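Long-range contacts in nitrite oxidoreductase subunit B (Kuenenia stuttgartiensis, PDB 7B04), which probably relays electrons through a chain of iron-sulfur clusters between its heme-binding partner and the catalytic subunit of nitrite oxidoreductase: residues H24-F30 with I266-L272; A237-I242 with P253-R257. All blocks are in the same frame, centred on the assembly; numbering follows the deposited sequence.

How the interactions relate
From the N terminus, strand 25-31 comes first; its antiparallel partner, strand 267-272, comes much later, so interaction 1 closes a loop of more than 230 residues and joins the first ferredoxin-type sequence to the end of the later dicluster region. It borders one [4Fe-4S] cluster through Ile-266 and Arg-267. Inside that loop nests interaction 2, a short closure in which helix 239-242 meets 253-257 beside a second [4Fe-4S] cluster. The two touch directly, their centres about 12 Å apart: Gln-269 OE1 probably accepts a hydrogen bond from Thr-256 N at 2.8 Å, and Ile-242 packs against Phe-271 and Phe-26.

Interaction 1. Residues H24-F30 with I266-L272; sequences HQFAAVF and IRLQGFL. With SF4 (iron/sulfur cluster), chain B.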
loop_
_atom_site.group_PDB
_atom_site.type_symbol
_atom_site.label_atom_id
_atom_site.label_comp_id
_atom_site.label_asym_id
_atom_site.label_seq_id
_atom_site.Cartn_x
_atom_site.Cartn_y
_atom_site.Cartn_z
ATOM N N HIS A 24 -9.471 -3.595 -34.980
ATOM C CA HIS A 24 -9.730 -4.315 -33.749
ATOM C C HIS A 24 -9.694 -3.300 -32.614
ATOM O O HIS A 24 -9.105 -2.221 -32.742
ATOM C CB HIS A 24 -8.747 -5.477 -33.527
ATOM C CG HIS A 24 -7.283 -5.091 -33.584
ATOM N ND1 HIS A 24 -6.749 -4.032 -32.871
ATOM C CD2 HIS A 24 -6.251 -5.627 -34.284
ATOM C CE1 HIS A 24 -5.459 -3.935 -33.128
ATOM N NE2 HIS A 24 -5.135 -4.889 -33.982
ATOM N N GLN A 25 -10.372 -3.625 -31.515
ATOM C CA GLN A 25 -10.577 -2.674 -30.429
ATOM C C GLN A 25 -9.702 -3.024 -29.236
ATOM O O GLN A 25 -9.731 -4.160 -28.748
ATOM C CB GLN A 25 -12.046 -2.646 -29.998
ATOM C CG GLN A 25 -12.314 -1.771 -28.783
ATOM C CD GLN A 25 -12.166 -0.291 -29.085
ATOM O OE1 GLN A 25 -12.595 0.187 -30.134
ATOM N NE2 GLN A 25 -11.557 0.442 -28.160
ATOM N N PHE A 26 -8.939 -2.038 -28.765
ATOM C CA PHE A 26 -8.180 -2.169 -27.526
ATOM C C PHE A 26 -9.117 -2.538 -26.388
ATOM O O PHE A 26 -10.046 -1.791 -26.068
ATOM C CB PHE A 26 -7.446 -0.858 -27.221
ATOM C CG PHE A 26 -6.784 -0.819 -25.869
ATOM C CD1 PHE A 26 -7.458 -0.331 -24.760
ATOM C CD2 PHE A 26 -5.487 -1.263 -25.710
ATOM C CE1 PHE A 26 -6.847 -0.297 -23.519
ATOM C CE2 PHE A 26 -4.876 -1.223 -24.473
ATOM C CZ PHE A 26 -5.553 -0.744 -23.378
ATOM N N ALA A 27 -8.870 -3.691 -25.775
ATOM C CA ALA A 27 -9.767 -4.209 -24.757
ATOM C C ALA A 27 -8.961 -4.985 -23.728
ATOM O O ALA A 27 -7.821 -5.387 -23.973
ATOM C CB ALA A 27 -10.858 -5.096 -25.368
ATOM N N ALA A 28 -9.575 -5.187 -22.565
ATOM C CA ALA A 28 -8.925 -5.903 -21.478
ATOM C C ALA A 28 -9.987 -6.559 -20.610
ATOM O O ALA A 28 -11.145 -6.135 -20.578
ATOM C CB ALA A 28 -8.042 -4.971 -20.639
ATOM N N VAL A 29 -9.572 -7.606 -19.900
ATOM C CA VAL A 29 -10.439 -8.350 -18.996
ATOM C C VAL A 29 -9.863 -8.251 -17.592
ATOM O O VAL A 29 -8.688 -8.568 -17.378
ATOM C CB VAL A 29 -10.572 -9.822 -19.426
ATOM C CG1 VAL A 29 -11.255 -10.636 -18.339
ATOM C CG2 VAL A 29 -11.330 -9.922 -20.742
ATOM N N PHE A 30 -10.689 -7.826 -16.639
ATOM C CA PHE A 30 -10.281 -7.681 -15.246
ATOM C C PHE A 30 -11.003 -8.736 -14.419
ATOM O O PHE A 30 -12.239 -8.750 -14.371
ATOM C CB PHE A 30 -10.606 -6.286 -14.703
ATOM C CG PHE A 30 -9.817 -5.164 -15.333
ATOM C CD1 PHE A 30 -8.971 -5.385 -16.404
ATOM C CD2 PHE A 30 -9.929 -3.874 -14.839
ATOM C CE1 PHE A 30 -8.260 -4.348 -16.970
ATOM C CE2 PHE A 30 -9.219 -2.833 -15.400
ATOM C CZ PHE A 30 -8.382 -3.071 -16.466
ATOM N N ILE A 266 -4.903 -10.072 -12.296
ATOM C CA ILE A 266 -6.331 -9.996 -12.588
ATOM C C ILE A 266 -6.656 -9.474 -13.987
ATOM O O ILE A 266 -7.762 -9.734 -14.485
ATOM C CB ILE A 266 -7.058 -9.127 -11.538
ATOM C CG1 ILE A 266 -7.026 -7.652 -11.936
ATOM C CG2 ILE A 266 -6.424 -9.284 -10.177
ATOM C CD1 ILE A 266 -8.083 -6.818 -11.254
ATOM N N ARG A 267 -5.741 -8.758 -14.635
ATOM C CA ARG A 267 -6.040 -8.074 -15.887
ATOM C C ARG A 267 -5.189 -8.639 -17.015
ATOM O O ARG A 267 -3.978 -8.827 -16.858
ATOM C CB ARG A 267 -5.858 -6.560 -15.771
ATOM C CG ARG A 267 -4.563 -6.136 -15.199
ATOM C CD ARG A 267 -4.431 -4.628 -15.124
ATOM N NE ARG A 267 -5.494 -3.953 -14.389
ATOM C CZ ARG A 267 -5.504 -2.644 -14.156
ATOM N NH1 ARG A 267 -6.501 -2.090 -13.480
ATOM N NH2 ARG A 267 -4.512 -1.885 -14.604
ATOM N N LEU A 268 -5.834 -8.909 -18.145
ATOM C CA LEU A 268 -5.179 -9.306 -19.385
ATOM C C LEU A 268 -5.598 -8.322 -20.465
ATOM O O LEU A 268 -6.795 -8.116 -20.689
ATOM C CB LEU A 268 -5.558 -10.734 -19.781
ATOM C CG LEU A 268 -4.904 -11.289 -21.047
ATOM C CD1 LEU A 268 -3.472 -11.710 -20.767
ATOM C CD2 LEU A 268 -5.713 -12.450 -21.607
ATOM N N GLN A 269 -4.620 -7.710 -21.126
ATOM C CA GLN A 269 -4.879 -6.679 -22.121
ATOM C C GLN A 269 -4.528 -7.189 -23.511
ATOM O O GLN A 269 -3.477 -7.810 -23.707
ATOM C CB GLN A 269 -4.071 -5.418 -21.813
ATOM C CG GLN A 269 -4.474 -4.214 -22.635
ATOM C CD GLN A 269 -3.470 -3.897 -23.725
ATOM O OE1 GLN A 269 -2.407 -3.337 -23.461
ATOM N NE2 GLN A 269 -3.812 -4.239 -24.962
ATOM N N GLY A 270 -5.410 -6.915 -24.468
ATOM C CA GLY A 270 -5.221 -7.317 -25.847
ATOM C C GLY A 270 -6.108 -6.531 -26.789
ATOM O O GLY A 270 -6.267 -5.317 -26.631
ATOM N N PHE A 271 -6.686 -7.207 -27.780
ATOM C CA PHE A 271 -7.616 -6.572 -28.699
ATOM C C PHE A 271 -8.827 -7.467 -28.909
ATOM O O PHE A 271 -8.731 -8.696 -28.835
ATOM C CB PHE A 271 -6.952 -6.265 -30.046
ATOM C CG PHE A 271 -5.755 -5.369 -29.936
ATOM C CD1 PHE A 271 -5.909 -4.005 -29.756
ATOM C CD2 PHE A 271 -4.476 -5.891 -30.005
ATOM C CE1 PHE A 271 -4.807 -3.176 -29.653
ATOM C CE2 PHE A 271 -3.370 -5.070 -29.903
ATOM C CZ PHE A 271 -3.536 -3.711 -29.727
ATOM N N LEU A 272 -9.970 -6.838 -29.173
ATOM C CA LEU A 272 -11.187 -7.554 -29.547
ATOM C C LEU A 272 -11.130 -7.865 -31.038
ATOM O O LEU A 272 -11.374 -6.995 -31.878
ATOM C CB LEU A 272 -12.424 -6.736 -29.198
ATOM C CG LEU A 272 -13.083 -7.072 -27.860
ATOM C CD1 LEU A 272 -14.243 -6.130 -27.577
ATOM C CD2 LEU A 272 -13.548 -8.518 -27.848
HETATM FE FE1 SF4 B . -3.666 -4.403 -7.572
HETATM FE FE2 SF4 B . -4.530 -2.737 -9.565
HETATM FE FE3 SF4 B . -6.235 -4.594 -8.494
HETATM FE FE4 SF4 B . -4.150 -5.399 -10.075
HETATM S S1 SF4 B . -5.933 -4.127 -10.707
HETATM S S2 SF4 B . -4.797 -6.315 -8.089
HETATM S S3 SF4 B . -2.556 -3.873 -9.491
HETATM S S4 SF4 B . -5.294 -2.816 -7.418
#
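Gly-270 O is gripped by two donors that arrive from opposite faces of its carbonyl plane. Ala-27 N reaches it across the strands at 3.2 Å, well above that plane, whereas Gln-269 NE2 comes at 3.2 Å from its own strand, with the oxygen lying in the amide plane. Gln-269 takes this course because its chain bends at chi2 (-105°), and OE1 accepts from Thr-256 N. Were Gln-269 an alanine, Gly-270 O would probably lose its second donor and Thr-256 N its acceptor. The ladder continues with Leu-272 N to Gln-25 O at 2.7 Å and with paired bonds between Val-29 and Leu-268. At one end, the His-24 and Phe-271 rings meet obliquely, planes 33° apart, Phe-271 CG over the rim of the imidazole and His-24 CE1 above the centre of the phenyl ring. At the other, the guanidinium of Arg-267 lies flat on Phe-30, centres 4.3 Å apart, an off-centre cation-pi pair. Arg-267 NH1 also stands 3.5 Å from S1 of the cluster, and Ile-266 CD1 lies equally near that sulfur. The whole is an antiparallel pair in a mixed sheet, delivering two residues to a [4Fe-4S] pocket of a ferredoxin-like subunit.

Interaction 2. Residues A237-I242 with P253-R257; sequences ACYPRI and PMETR. With SF4 (iron/sulfur cluster), chain Y.
Cys-238 meets Arg-257 across the contact, its SG lying 3.6 Å from Arg-257 CB. The same sulfur, Cys-238 SG, binds the cluster iron FE4 at 2.3 Å. A long hydrogen bond from Arg-257 N to Cys-238 SG is doubtful, since the place of the sulfur is less sure in the model. Thr-256, another residue of the site, turns its methyl CG2 to cluster sulfur S1 at 3.6 Å.

Behind this shell, Arg-241 reaches the backbone of 255-257. Its NH2 gives Glu-255 O a 2.8 Å bond, tilted from the guanidinium plane, and NE adds a weaker one to the same oxygen. The bend at chi3 (63°) turns the group back across the loop, where it is sandwiched: Arg-257 CA lies over one face and Met-254 SD over the other, 3.6 Å above the plane. Met-254, extended beyond CG, brings its CE to 3.3 Å from Arg-241 NH2. Arg-241 and Arg-257 stand near each other, but Glu-90 of subunit A forms salt bridges with both, and Arg-257 NH1 also bonds to Val-89 O of subunit A.

Farther out, Met-254 N bonds to Arg-241 O at 3.0 Å, tying the loop to the helix, and Pro-253 CA makes a C-H...O contact with Ile-242 O (3.3 Å). Cys-238 is the N-cap of helix 239-242, its O accepting from Arg-241 N and Ile-242 N. The contact thus lies between subunit A, which meets Tyr-239 and Arg-257, and the strands 25-31 and 267-272, against which Ile-242 rests, with 253-257 leading into helix 257-260.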
loop_
_atom_site.group_PDB
_atom_site.type_symbol
_atom_site.label_atom_id
_atom_site.label_comp_id
_atom_site.label_asym_id
_atom_site.label_seq_id
_atom_site.Cartn_x
_atom_site.Cartn_y
_atom_site.Cartn_z
ATOM N N ALA A 237 -4.007 5.149 -23.196
ATOM C CA ALA A 237 -3.797 3.710 -23.352
ATOM C C ALA A 237 -2.331 3.364 -23.594
ATOM O O ALA A 237 -2.031 2.299 -24.142
ATOM C CB ALA A 237 -4.663 3.132 -24.479
ATOM N N CYS A 238 -1.426 4.246 -23.165
ATOM C CA CYS A 238 0.013 4.113 -23.397
ATOM C C CYS A 238 0.288 3.649 -24.822
ATOM O O CYS A 238 0.944 2.634 -25.060
ATOM C CB CYS A 238 0.659 3.173 -22.384
ATOM S SG CYS A 238 0.312 3.575 -20.658
ATOM N N TYR A 239 -0.226 4.417 -25.782
ATOM C CA TYR A 239 -0.155 3.986 -27.173
ATOM C C TYR A 239 1.271 3.807 -27.694
ATOM O O TYR A 239 1.448 2.978 -28.602
ATOM C CB TYR A 239 -0.966 4.942 -28.064
ATOM C CG TYR A 239 -0.487 6.371 -28.127
ATOM C CD1 TYR A 239 -0.896 7.304 -27.183
ATOM C CD2 TYR A 239 0.349 6.799 -29.150
ATOM C CE1 TYR A 239 -0.469 8.617 -27.245
ATOM C CE2 TYR A 239 0.782 8.109 -29.219
ATOM C CZ TYR A 239 0.368 9.014 -28.264
ATOM O OH TYR A 239 0.795 10.319 -28.328
ATOM N N PRO A 240 2.303 4.505 -27.199
ATOM C CA PRO A 240 3.664 4.142 -27.629
ATOM C C PRO A 240 4.057 2.727 -27.237
ATOM O O PRO A 240 4.828 2.086 -27.961
ATOM C CB PRO A 240 4.549 5.189 -26.934
ATOM C CG PRO A 240 3.694 5.777 -25.862
ATOM C CD PRO A 240 2.321 5.764 -26.433
ATOM N N ARG A 241 3.553 2.212 -26.112
ATOM C CA ARG A 241 3.867 0.835 -25.740
ATOM C C ARG A 241 3.139 -0.159 -26.637
ATOM O O ARG A 241 3.705 -1.191 -27.015
ATOM C CB ARG A 241 3.510 0.593 -24.272
ATOM C CG ARG A 241 4.538 1.124 -23.290
ATOM C CD ARG A 241 3.971 1.205 -21.882
ATOM N NE ARG A 241 3.595 -0.105 -21.361
ATOM C CZ ARG A 241 4.377 -0.856 -20.591
ATOM N NH1 ARG A 241 5.585 -0.427 -20.252
ATOM N NH2 ARG A 241 3.951 -2.035 -20.162
ATOM N N ILE A 242 1.882 0.132 -26.982
ATOM C CA ILE A 242 1.132 -0.734 -27.887
ATOM C C ILE A 242 1.703 -0.667 -29.294
ATOM O O ILE A 242 1.733 -1.676 -30.010
ATOM C CB ILE A 242 -0.361 -0.365 -27.856
ATOM C CG1 ILE A 242 -0.941 -0.702 -26.487
ATOM C CG2 ILE A 242 -1.128 -1.106 -28.940
ATOM C CD1 ILE A 242 -2.310 -0.163 -26.293
ATOM N N PRO A 253 3.989 -5.340 -29.987
ATOM C CA PRO A 253 3.032 -4.598 -29.155
ATOM C C PRO A 253 3.087 -5.069 -27.710
ATOM O O PRO A 253 3.024 -6.267 -27.423
ATOM C CB PRO A 253 1.680 -4.913 -29.807
ATOM C CG PRO A 253 2.022 -5.225 -31.223
ATOM C CD PRO A 253 3.346 -5.931 -31.172
ATOM N N MET A 254 3.200 -4.111 -26.798
ATOM C CA MET A 254 3.345 -4.372 -25.375
ATOM C C MET A 254 2.083 -3.932 -24.650
ATOM O O MET A 254 1.466 -2.929 -25.025
ATOM C CB MET A 254 4.555 -3.610 -24.819
ATOM C CG MET A 254 4.853 -3.815 -23.344
ATOM S SD MET A 254 6.400 -2.995 -22.905
ATOM C CE MET A 254 6.653 -3.582 -21.232
ATOM N N GLU A 255 1.691 -4.682 -23.621
ATOM C CA GLU A 255 0.503 -4.299 -22.877
ATOM C C GLU A 255 0.745 -2.949 -22.225
ATOM O O GLU A 255 1.884 -2.574 -21.925
ATOM C CB GLU A 255 0.152 -5.349 -21.820
ATOM C CG GLU A 255 -0.108 -6.745 -22.373
ATOM C CD GLU A 255 -0.814 -7.651 -21.378
ATOM O OE1 GLU A 255 -1.196 -7.165 -20.293
ATOM O OE2 GLU A 255 -0.986 -8.851 -21.679
ATOM N N THR A 256 -0.338 -2.210 -22.004
ATOM C CA THR A 256 -0.176 -0.875 -21.456
ATOM C C THR A 256 0.410 -0.945 -20.057
ATOM O O THR A 256 0.389 -1.976 -19.377
ATOM C CB THR A 256 -1.486 -0.084 -21.472
ATOM O OG1 THR A 256 -1.229 1.269 -21.075
ATOM C CG2 THR A 256 -2.460 -0.649 -20.524
ATOM N N ARG A 257 0.948 0.195 -19.643
ATOM C CA ARG A 257 1.746 0.263 -18.427
ATOM C C ARG A 257 0.943 -0.108 -17.182
ATOM O O ARG A 257 1.475 -0.731 -16.256
ATOM C CB ARG A 257 2.329 1.666 -18.301
ATOM C CG ARG A 257 3.283 1.737 -17.199
ATOM C CD ARG A 257 4.473 2.581 -17.454
ATOM N NE ARG A 257 5.078 2.834 -16.158
ATOM C CZ ARG A 257 5.702 1.899 -15.447
ATOM N NH1 ARG A 257 6.192 2.195 -14.254
ATOM N NH2 ARG A 257 5.871 0.666 -15.934
HETATM FE FE1 SF4 Y . -2.178 5.209 -17.594
HETATM FE FE2 SF4 Y . -4.273 4.770 -19.298
HETATM FE FE3 SF4 Y . -3.293 2.716 -17.778
HETATM FE FE4 SF4 Y . -1.814 3.710 -19.855
HETATM S S1 SF4 Y . -3.825 2.645 -19.992
HETATM S S2 SF4 Y . -1.068 3.223 -17.756
HETATM S S3 SF4 Y . -2.359 5.922 -19.753
HETATM S S4 SF4 Y . -4.304 4.617 -17.022
#